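Local structure of trilobed Protease (Pyrococcus furiosus, 2GOP) at residues L119-K124 and E150-W155; N186-E191 and K198-Y203; L230-P235 and E242-Y247. The protein forms the beta-propeller domain of the trilobed protease of a hyperthermophilic archaeon, where it probably helps to control which substrates reach the catalytic part. All blocks are in the same frame, centred on the assembly; numbering follows the deposited sequence.

How the interactions relate
Each contact joins the second and third strands of a four-stranded antiparallel propeller blade, and the three blades follow one another round the ring. Interaction 1 lies in the blade that runs from strand 105-111 to strand 163-171, interaction 2 in that from 175-179 to 209-217 and interaction 3 in that from 219-224 to 254-256. The centres of interactions 1 and 2 are about 17 Å apart, with nearest atoms about 5 Å apart and no touch. Interactions 2 and 3, with centres about 15 Å apart, do meet: I202 CD1 packs on L231 CD2 at 4.1 Å, blade against blade. Interactions 1 and 3 are further apart, about 25 Å between centres.

Interaction 1 (L119-K124 and E150-W155); sequences LIVGFK and EKTTFW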
loop_
_atom_site.group_PDB
_atom_site.type_symbol
_atom_site.label_atom_id
_atom_site.label_comp_id
_atom_site.label_asym_id
_atom_site.label_seq_id
_atom_site.Cartn_x
_atom_site.Cartn_y
_atom_site.Cartn_z
ATOM N N LEU A 119 10.380 -21.699 -5.332
ATOM C CA LEU A 119 10.605 -20.310 -5.750
ATOM C C LEU A 119 10.671 -19.413 -4.522
ATOM O O LEU A 119 9.710 -19.328 -3.754
ATOM C CB LEU A 119 9.490 -19.805 -6.665
ATOM C CG LEU A 119 9.615 -18.326 -7.107
ATOM C CD1 LEU A 119 10.881 -18.123 -7.954
ATOM C CD2 LEU A 119 8.361 -17.847 -7.844
ATOM N N ILE A 120 11.813 -18.748 -4.356
ATOM C CA ILE A 120 12.028 -17.777 -3.294
ATOM C C ILE A 120 12.238 -16.403 -3.918
ATOM O O ILE A 120 13.089 -16.229 -4.800
ATOM C CB ILE A 120 13.285 -18.127 -2.461
ATOM C CG1 ILE A 120 13.212 -19.576 -1.947
ATOM C CG2 ILE A 120 13.450 -17.149 -1.286
ATOM C CD1 ILE A 120 14.548 -20.180 -1.681
ATOM N N VAL A 121 11.463 -15.423 -3.456
ATOM C CA VAL A 121 11.650 -14.035 -3.868
ATOM C C VAL A 121 11.964 -13.169 -2.634
ATOM O O VAL A 121 11.316 -13.275 -1.594
ATOM C CB VAL A 121 10.433 -13.496 -4.662
ATOM C CG1 VAL A 121 10.698 -12.085 -5.150
ATOM C CG2 VAL A 121 10.114 -14.428 -5.835
ATOM N N GLY A 122 12.987 -12.338 -2.754
ATOM C CA GLY A 122 13.458 -11.569 -1.623
ATOM C C GLY A 122 14.586 -10.625 -1.966
ATOM O O GLY A 122 14.791 -10.270 -3.134
ATOM N N PHE A 123 15.307 -10.210 -0.931
ATOM C CA PHE A 123 16.353 -9.208 -1.055
ATOM C C PHE A 123 17.654 -9.749 -0.508
ATOM O O PHE A 123 17.715 -10.245 0.622
ATOM C CB PHE A 123 15.926 -7.938 -0.339
ATOM C CG PHE A 123 14.744 -7.285 -0.978
ATOM C CD1 PHE A 123 13.451 -7.668 -0.630
ATOM C CD2 PHE A 123 14.917 -6.337 -1.976
ATOM C CE1 PHE A 123 12.354 -7.093 -1.240
ATOM C CE2 PHE A 123 13.828 -5.748 -2.588
ATOM C CZ PHE A 123 12.543 -6.121 -2.216
ATOM N N LYS A 124 18.688 -9.656 -1.333
ATOM C CA LYS A 124 19.942 -10.363 -1.109
ATOM C C LYS A 124 20.662 -9.784 0.096
ATOM O O LYS A 124 20.473 -8.611 0.446
ATOM C CB LYS A 124 20.833 -10.246 -2.351
ATOM C CG LYS A 124 21.586 -11.499 -2.736
ATOM C CD LYS A 124 22.087 -11.362 -4.155
ATOM C CE LYS A 124 22.853 -12.578 -4.610
ATOM N NZ LYS A 124 23.009 -12.564 -6.095
ATOM N N GLU A 150 19.702 -2.632 -4.901
ATOM C CA GLU A 150 18.363 -2.050 -4.908
ATOM C C GLU A 150 17.430 -2.918 -5.764
ATOM O O GLU A 150 16.561 -2.404 -6.474
ATOM C CB GLU A 150 18.436 -0.613 -5.442
ATOM C CG GLU A 150 17.395 0.346 -4.869
ATOM C CD GLU A 150 17.646 1.788 -5.289
ATOM O OE1 GLU A 150 17.606 2.075 -6.506
ATOM O OE2 GLU A 150 17.884 2.639 -4.404
ATOM N N LYS A 151 17.609 -4.236 -5.667
ATOM C CA LYS A 151 16.991 -5.192 -6.589
ATOM C C LYS A 151 16.239 -6.291 -5.844
ATOM O O LYS A 151 16.571 -6.623 -4.709
ATOM C CB LYS A 151 18.062 -5.852 -7.465
ATOM C CG LYS A 151 18.832 -4.906 -8.376
ATOM C CD LYS A 151 18.004 -4.513 -9.590
ATOM C CE LYS A 151 18.748 -3.542 -10.499
ATOM N NZ LYS A 151 17.897 -3.161 -11.676
ATOM N N THR A 152 15.231 -6.855 -6.499
ATOM C CA THR A 152 14.552 -8.042 -5.999
ATOM C C THR A 152 15.268 -9.229 -6.598
ATOM O O THR A 152 15.537 -9.246 -7.798
ATOM C CB THR A 152 13.066 -8.084 -6.408
ATOM O OG1 THR A 152 12.441 -6.824 -6.109
ATOM C CG2 THR A 152 12.342 -9.212 -5.665
ATOM N N THR A 153 15.602 -10.205 -5.760
ATOM C CA THR A 153 16.233 -11.441 -6.220
ATOM C C THR A 153 15.250 -12.616 -6.225
ATOM O O THR A 153 14.480 -12.818 -5.276
ATOM C CB THR A 153 17.471 -11.789 -5.368
ATOM O OG1 THR A 153 18.421 -10.721 -5.457
ATOM C CG2 THR A 153 18.121 -13.067 -5.849
ATOM N N PHE A 154 15.284 -13.363 -7.322
ATOM C CA PHE A 154 14.497 -14.574 -7.510
ATOM C C PHE A 154 15.436 -15.793 -7.490
ATOM O O PHE A 154 16.369 -15.881 -8.295
ATOM C CB PHE A 154 13.754 -14.526 -8.851
ATOM C CG PHE A 154 12.719 -13.407 -8.964
ATOM C CD1 PHE A 154 13.108 -12.075 -9.022
ATOM C CD2 PHE A 154 11.359 -13.703 -9.062
ATOM C CE1 PHE A 154 12.165 -11.054 -9.146
ATOM C CE2 PHE A 154 10.424 -12.691 -9.183
ATOM C CZ PHE A 154 10.836 -11.356 -9.237
ATOM N N TRP A 155 15.184 -16.727 -6.575
ATOM C CA TRP A 155 15.925 -17.981 -6.524
ATOM C C TRP A 155 15.003 -19.164 -6.813
ATOM O O TRP A 155 13.909 -19.262 -6.244
ATOM C CB TRP A 155 16.511 -18.226 -5.137
ATOM C CG TRP A 155 17.508 -17.257 -4.612
ATOM C CD1 TRP A 155 18.851 -17.331 -4.738
ATOM C CD2 TRP A 155 17.246 -16.131 -3.753
ATOM N NE1 TRP A 155 19.452 -16.292 -4.055
ATOM C CE2 TRP A 155 18.481 -15.546 -3.441
ATOM C CE3 TRP A 155 16.076 -15.542 -3.250
ATOM C CZ2 TRP A 155 18.589 -14.401 -2.644
ATOM C CZ3 TRP A 155 16.186 -14.415 -2.459
ATOM C CH2 TRP A 155 17.435 -13.847 -2.175
HETATM O O HOH W 1 18.280 -8.570 -3.878
#
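Four backbone hydrogen bonds join the two strands, in reciprocal pairs: I120 with W155 and G122 with T153. The I120 N to W155 O bond is almost straight, with 178° at the hydrogen, and W155 N returns to I120 O at 2.8 Å. Between these pairs V121 and F154 face each other as a non-hydrogen-bonded pair.

Apolar contacts divide between the two faces of the sheet. On the W155 face, the indole turns its CE3-CZ3 edge to the neighbouring strand: its CE3 meets I120 CG2 at 3.7 Å, and its CZ3 comes to 3.8 Å from G122 N. G122, with no side chain, lets the ring come this close; a beta carbon there would sit only about 3.6 Å from W155 CZ3. T153 CG2 covers one face of the indole towards its rim. On the other face V121 lies beside F154 and points the same way. V121 CG1, anti to the backbone N (chi1 -176°), makes a CH-pi contact over the centre of the F154 ring, 11° off its normal. The same methyl is pressed tightly on T152 CG2 at 3.3 Å.

This pairing is that of the two middle strands of a propeller blade. Strand 105-111 flanks it on the side of 119-123, while on the side of 151-155 strand 163-171 brings F168 to stack on F154.

Polar contacts gather at the strand ends. A water accepts from K124 N, donates to K151 O and is also hydrogen-bonded to T153 OG1. K124 NZ reaches a salt bridge with E167, and T152 OG1 bonds to P171 O. The F123 ring approaches obliquely, CD2 at 3.2 Å from K151 O and CE2 at 3.9 Å from T152 OG1. An alanine in place of F123 would probably open a gap beside K151 O and T152 OG1.

Interaction 2 (N186-E191 and K198-Y203); sequences NVPHRE and KFWDIY
The imidazole of H189 donates from ND1 to both carboxylate oxygens of D201, at 3.0 Å to OD1 and 3.2 Å to OD2. Both are met on the syn side, and the ring and carboxylate planes stand 80° apart. CG of H189 is anti to its backbone N (chi1 -176°), which carries the root of the imidazole across to the D201 strand. The other ring nitrogen, NE2, bonds to OE2 of E191, a poorly ordered residue. D201 OD1 has a second donor in the backbone N of K216, on strand 209-217, so the carboxylate also ties the hairpin to the next strand.

The backbone carries the antiparallel hairpin of strands 182-188 and 200-206, the middle of a propeller blade. V187 and D201 exchange two bonds, V187 N to D201 O at 174°. Beyond P188 the chain bends in an inverse gamma turn centred on H189, whose N still reaches F199 O at 2.7 Å from above the carbonyl plane. P188 CG packs on W200 CZ3 at 3.8 Å.

N186 runs alongside I202, its OD1 3.6 Å from I202 CG1. Its amide is held by other strands, OD1 by A221 N and ND2 by S175 OG.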
loop_
_atom_site.group_PDB
_atom_site.type_symbol
_atom_site.label_atom_id
_atom_site.label_comp_id
_atom_site.label_asym_id
_atom_site.label_seq_id
_atom_site.Cartn_x
_atom_site.Cartn_y
_atom_site.Cartn_z
ATOM N N ASN A 186 6.199 -9.941 -12.295
ATOM C CA ASN A 186 5.631 -8.604 -12.276
ATOM C C ASN A 186 6.715 -7.591 -11.935
ATOM O O ASN A 186 7.336 -7.690 -10.886
ATOM C CB ASN A 186 4.522 -8.506 -11.227
ATOM C CG ASN A 186 3.520 -9.628 -11.331
ATOM O OD1 ASN A 186 2.887 -9.788 -12.358
ATOM N ND2 ASN A 186 3.340 -10.387 -10.248
ATOM N N VAL A 187 6.913 -6.616 -12.819
ATOM C CA VAL A 187 7.895 -5.551 -12.626
ATOM C C VAL A 187 7.182 -4.199 -12.722
ATOM O O VAL A 187 6.423 -3.969 -13.667
ATOM C CB VAL A 187 9.016 -5.641 -13.699
ATOM C CG1 VAL A 187 10.092 -4.586 -13.472
ATOM C CG2 VAL A 187 9.645 -7.035 -13.680
ATOM N N PRO A 188 7.416 -3.295 -11.752
ATOM C CA PRO A 188 6.741 -2.004 -11.841
ATOM C C PRO A 188 7.135 -1.265 -13.114
ATOM O O PRO A 188 8.308 -1.232 -13.459
ATOM C CB PRO A 188 7.255 -1.247 -10.610
ATOM C CG PRO A 188 7.729 -2.300 -9.684
ATOM C CD PRO A 188 8.279 -3.373 -10.563
ATOM N N HIS A 189 6.156 -0.720 -13.822
ATOM C CA HIS A 189 6.438 0.079 -14.996
ATOM C C HIS A 189 6.706 1.502 -14.511
ATOM O O HIS A 189 5.791 2.316 -14.366
ATOM C CB HIS A 189 5.286 0.021 -15.995
ATOM C CG HIS A 189 5.568 0.748 -17.269
ATOM N ND1 HIS A 189 6.053 0.120 -18.395
ATOM C CD2 HIS A 189 5.453 2.057 -17.590
ATOM C CE1 HIS A 189 6.213 1.009 -19.358
ATOM N NE2 HIS A 189 5.856 2.192 -18.894
ATOM N N ARG A 190 7.981 1.757 -14.231
ATOM C CA ARG A 190 8.498 3.047 -13.746
ATOM C C ARG A 190 7.987 4.265 -14.513
ATOM O O ARG A 190 7.549 5.248 -13.918
ATOM C CB ARG A 190 10.029 3.040 -13.878
ATOM C CG ARG A 190 10.773 3.953 -12.911
ATOM C CD ARG A 190 11.458 3.128 -11.839
ATOM N NE ARG A 190 12.392 2.174 -12.443
ATOM C CZ ARG A 190 12.718 0.983 -11.939
ATOM N NH1 ARG A 190 12.190 0.551 -10.793
ATOM N NH2 ARG A 190 13.582 0.213 -12.595
ATOM N N GLU A 191 8.000 4.129 -15.839
ATOM C CA GLU A 191 8.146 5.222 -16.821
ATOM C C GLU A 191 8.351 6.695 -16.390
ATOM O O GLU A 191 8.081 7.107 -15.258
ATOM C CB GLU A 191 7.061 5.120 -17.906
ATOM C CG GLU A 191 5.656 5.556 -17.521
ATOM C CD GLU A 191 4.693 5.479 -18.704
ATOM O OE1 GLU A 191 3.533 5.924 -18.563
ATOM O OE2 GLU A 191 5.097 4.981 -19.781
ATOM N N LYS A 198 -0.539 3.128 -10.609
ATOM C CA LYS A 198 0.581 2.188 -10.691
ATOM C C LYS A 198 0.403 1.218 -11.857
ATOM O O LYS A 198 -0.665 0.625 -12.022
ATOM C CB LYS A 198 0.763 1.434 -9.371
ATOM C CG LYS A 198 1.235 2.338 -8.231
ATOM C CD LYS A 198 2.000 1.574 -7.154
ATOM C CE LYS A 198 2.583 2.530 -6.108
ATOM N NZ LYS A 198 3.474 1.842 -5.120
ATOM N N PHE A 199 1.449 1.083 -12.672
ATOM C CA PHE A 199 1.436 0.190 -13.823
ATOM C C PHE A 199 2.535 -0.845 -13.716
ATOM O O PHE A 199 3.553 -0.629 -13.058
ATOM C CB PHE A 199 1.593 0.965 -15.123
ATOM C CG PHE A 199 0.391 1.779 -15.487
ATOM C CD1 PHE A 199 -0.689 1.191 -16.124
ATOM C CD2 PHE A 199 0.339 3.135 -15.193
ATOM C CE1 PHE A 199 -1.809 1.940 -16.464
ATOM C CE2 PHE A 199 -0.772 3.897 -15.531
ATOM C CZ PHE A 199 -1.849 3.296 -16.168
ATOM N N TRP A 200 2.309 -1.966 -14.390
ATOM C CA TRP A 200 3.205 -3.104 -14.362
ATOM C C TRP A 200 3.510 -3.578 -15.764
ATOM O O TRP A 200 2.685 -3.438 -16.663
ATOM C CB TRP A 200 2.544 -4.242 -13.591
ATOM C CG TRP A 200 2.112 -3.791 -12.254
ATOM C CD1 TRP A 200 0.940 -3.154 -11.930
ATOM C CD2 TRP A 200 2.864 -3.882 -11.063
ATOM N NE1 TRP A 200 0.920 -2.869 -10.595
ATOM C CE2 TRP A 200 2.093 -3.310 -10.038
ATOM C CE3 TRP A 200 4.116 -4.413 -10.755
ATOM C CZ2 TRP A 200 2.535 -3.248 -8.726
ATOM C CZ3 TRP A 200 4.558 -4.350 -9.455
ATOM C CH2 TRP A 200 3.774 -3.775 -8.453
ATOM N N ASP A 201 4.715 -4.108 -15.939
ATOM C CA ASP A 201 5.026 -4.993 -17.055
ATOM C C ASP A 201 5.044 -6.406 -16.488
ATOM O O ASP A 201 5.485 -6.613 -15.363
ATOM C CB ASP A 201 6.386 -4.662 -17.660
ATOM C CG ASP A 201 6.443 -3.268 -18.250
ATOM O OD1 ASP A 201 5.395 -2.747 -18.682
ATOM O OD2 ASP A 201 7.547 -2.696 -18.278
ATOM N N ILE A 202 4.534 -7.368 -17.244
ATOM C CA ILE A 202 4.498 -8.766 -16.787
ATOM C C ILE A 202 5.178 -9.654 -17.817
ATOM O O ILE A 202 4.797 -9.661 -18.989
ATOM C CB ILE A 202 3.074 -9.280 -16.557
ATOM C CG1 ILE A 202 2.324 -8.376 -15.567
ATOM C CG2 ILE A 202 3.116 -10.748 -16.063
ATOM C CD1 ILE A 202 0.825 -8.624 -15.517
ATOM N N TYR A 203 6.186 -10.394 -17.357
ATOM C CA TYR A 203 6.979 -11.283 -18.195
ATOM C C TYR A 203 6.725 -12.715 -17.797
ATOM O O TYR A 203 6.238 -12.991 -16.703
ATOM C CB TYR A 203 8.471 -11.000 -18.011
ATOM C CG TYR A 203 8.875 -9.603 -18.394
ATOM C CD1 TYR A 203 8.753 -8.550 -17.492
ATOM C CD2 TYR A 203 9.392 -9.336 -19.653
ATOM C CE1 TYR A 203 9.120 -7.253 -17.854
ATOM C CE2 TYR A 203 9.775 -8.057 -20.022
ATOM C CZ TYR A 203 9.638 -7.020 -19.121
ATOM O OH TYR A 203 10.023 -5.759 -19.498
#

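Interaction 3 (L230-P235 and E242-Y247); sequences LLYGKP and EHNKLY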
loop_
_atom_site.group_PDB
_atom_site.type_symbol
_atom_site.label_atom_id
_atom_site.label_comp_id
_atom_site.label_asym_id
_atom_site.label_seq_id
_atom_site.Cartn_x
_atom_site.Cartn_y
_atom_site.Cartn_z
ATOM N N LEU A 230 -4.354 -15.690 -12.621
ATOM C CA LEU A 230 -5.211 -14.772 -11.886
ATOM C C LEU A 230 -4.462 -13.457 -11.686
ATOM O O LEU A 230 -3.352 -13.444 -11.166
ATOM C CB LEU A 230 -5.597 -15.384 -10.536
ATOM C CG LEU A 230 -6.552 -14.556 -9.662
ATOM C CD1 LEU A 230 -7.906 -14.354 -10.396
ATOM C CD2 LEU A 230 -6.722 -15.217 -8.283
ATOM N N LEU A 231 -5.097 -12.358 -12.095
ATOM C CA LEU A 231 -4.511 -11.028 -12.039
ATOM C C LEU A 231 -5.310 -10.150 -11.075
ATOM O O LEU A 231 -6.540 -10.277 -10.955
ATOM C CB LEU A 231 -4.446 -10.403 -13.446
ATOM C CG LEU A 231 -3.790 -11.265 -14.548
ATOM C CD1 LEU A 231 -4.373 -10.915 -15.930
ATOM C CD2 LEU A 231 -2.288 -11.120 -14.560
ATOM N N TYR A 232 -4.585 -9.287 -10.366
ATOM C CA TYR A 232 -5.148 -8.412 -9.346
ATOM C C TYR A 232 -4.782 -6.962 -9.670
ATOM O O TYR A 232 -3.621 -6.656 -9.936
ATOM C CB TYR A 232 -4.542 -8.806 -8.004
ATOM C CG TYR A 232 -5.089 -8.116 -6.770
ATOM C CD1 TYR A 232 -6.215 -8.604 -6.118
ATOM C CD2 TYR A 232 -4.434 -7.025 -6.201
ATOM C CE1 TYR A 232 -6.704 -7.995 -4.950
ATOM C CE2 TYR A 232 -4.905 -6.425 -5.037
ATOM C CZ TYR A 232 -6.042 -6.915 -4.414
ATOM O OH TYR A 232 -6.531 -6.310 -3.254
ATOM N N GLY A 233 -5.761 -6.063 -9.657
ATOM C CA GLY A 233 -5.480 -4.647 -9.902
ATOM C C GLY A 233 -6.669 -3.861 -10.388
ATOM O O GLY A 233 -7.799 -4.212 -10.109
ATOM N N LYS A 234 -6.414 -2.787 -11.122
ATOM C CA LYS A 234 -7.480 -1.873 -11.501
ATOM C C LYS A 234 -7.716 -1.870 -13.012
ATOM O O LYS A 234 -6.778 -2.074 -13.796
ATOM C CB LYS A 234 -7.192 -0.477 -10.948
ATOM C CG LYS A 234 -7.260 -0.453 -9.422
ATOM C CD LYS A 234 -6.943 0.902 -8.825
ATOM C CE LYS A 234 -7.052 0.878 -7.300
ATOM N NZ LYS A 234 -6.124 -0.119 -6.680
ATOM N N PRO A 235 -8.986 -1.682 -13.421
ATOM C CA PRO A 235 -9.404 -1.753 -14.824
ATOM C C PRO A 235 -8.542 -0.960 -15.799
ATOM O O PRO A 235 -8.097 0.146 -15.484
ATOM C CB PRO A 235 -10.823 -1.178 -14.810
ATOM C CG PRO A 235 -11.293 -1.256 -13.409
ATOM C CD PRO A 235 -10.123 -1.454 -12.508
ATOM N N GLU A 242 -11.555 3.089 -6.943
ATOM C CA GLU A 242 -11.369 2.800 -5.497
ATOM C C GLU A 242 -10.708 1.450 -5.201
ATOM O O GLU A 242 -9.700 1.376 -4.493
ATOM C CB GLU A 242 -12.684 2.879 -4.700
ATOM C CG GLU A 242 -12.438 2.915 -3.192
ATOM C CD GLU A 242 -13.687 2.875 -2.337
ATOM O OE1 GLU A 242 -14.808 2.815 -2.892
ATOM O OE2 GLU A 242 -13.538 2.896 -1.088
ATOM N N HIS A 243 -11.298 0.391 -5.737
ATOM C CA HIS A 243 -10.964 -0.973 -5.348
ATOM C C HIS A 243 -10.163 -1.723 -6.401
ATOM O O HIS A 243 -10.352 -1.532 -7.607
ATOM C CB HIS A 243 -12.251 -1.752 -5.126
ATOM C CG HIS A 243 -13.117 -1.192 -4.049
ATOM N ND1 HIS A 243 -12.637 -0.883 -2.793
ATOM C CD2 HIS A 243 -14.441 -0.913 -4.028
ATOM C CE1 HIS A 243 -13.628 -0.428 -2.050
ATOM N NE2 HIS A 243 -14.733 -0.438 -2.774
ATOM N N ASN A 244 -9.295 -2.617 -5.937
ATOM C CA ASN A 244 -8.699 -3.591 -6.827
ATOM C C ASN A 244 -9.748 -4.626 -7.207
ATOM O O ASN A 244 -10.730 -4.831 -6.483
ATOM C CB ASN A 244 -7.486 -4.257 -6.198
ATOM C CG ASN A 244 -6.344 -3.290 -5.998
ATOM O OD1 ASN A 244 -5.891 -2.648 -6.948
ATOM N ND2 ASN A 244 -5.885 -3.162 -4.758
ATOM N N LYS A 245 -9.518 -5.249 -8.359
ATOM C CA LYS A 245 -10.424 -6.197 -8.976
ATOM C C LYS A 245 -9.661 -7.467 -9.311
ATOM O O LYS A 245 -8.430 -7.516 -9.206
ATOM C CB LYS A 245 -10.975 -5.602 -10.276
ATOM C CG LYS A 245 -11.837 -4.353 -10.096
ATOM C CD LYS A 245 -13.232 -4.715 -9.639
ATOM C CE LYS A 245 -14.088 -3.498 -9.525
ATOM N NZ LYS A 245 -15.322 -3.797 -8.789
ATOM N N LEU A 246 -10.398 -8.487 -9.738
ATOM C CA LEU A 246 -9.809 -9.754 -10.132
ATOM C C LEU A 246 -10.053 -10.005 -11.610
ATOM O O LEU A 246 -11.141 -9.747 -12.143
ATOM C CB LEU A 246 -10.357 -10.912 -9.290
ATOM C CG LEU A 246 -9.993 -10.890 -7.802
ATOM C CD1 LEU A 246 -10.784 -11.950 -7.035
ATOM C CD2 LEU A 246 -8.475 -11.067 -7.589
ATOM N N TYR A 247 -9.022 -10.505 -12.273
ATOM C CA TYR A 247 -9.095 -10.805 -13.694
ATOM C C TYR A 247 -8.442 -12.148 -13.959
ATOM O O TYR A 247 -7.509 -12.564 -13.245
ATOM C CB TYR A 247 -8.386 -9.728 -14.526
ATOM C CG TYR A 247 -8.826 -8.321 -14.222
ATOM C CD1 TYR A 247 -8.240 -7.604 -13.186
ATOM C CD2 TYR A 247 -9.839 -7.716 -14.956
ATOM C CE1 TYR A 247 -8.650 -6.318 -12.889
ATOM C CE2 TYR A 247 -10.261 -6.426 -14.673
ATOM C CZ TYR A 247 -9.663 -5.728 -13.639
ATOM O OH TYR A 247 -10.080 -4.449 -13.339
#
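The carbonyl oxygen of G233 is approached by three groups of 242-247: K245 N at 2.7 Å in a hydrogen bond, N244 CA in a CA-H...O contact, and the edge of the Y247 ring through CE1 at 3.6 Å. K245 O takes the G233 N-H in return, and L231 and Y247 form a second reciprocal pair. At G233 a beta carbon would collide with the preceding carbonyl oxygen, given phi 157°.

Side chains of N244 and Y232 meet at about a right angle. N244 CB lies over one face of the phenol, 3.8 Å from its centroid and offset towards the rim, while L246 CD2 touches the ring edge at 3.7 Å from Y232 CD1. N244 OD1 accepts from K234 NZ at 2.6 Å, with the donor well above the amide plane; the lysine bends back at its end (chi4 59°) to place NZ there. Y247 OH packs against the P235 ring, 3.1 Å from CD.

These are the middle strands of a propeller blade. Strand 219-224 pairs with 229-233, strand 264-271 of the next blade receives Y232 OH at V265 O, and E242 bonds to H243 of the second subunit.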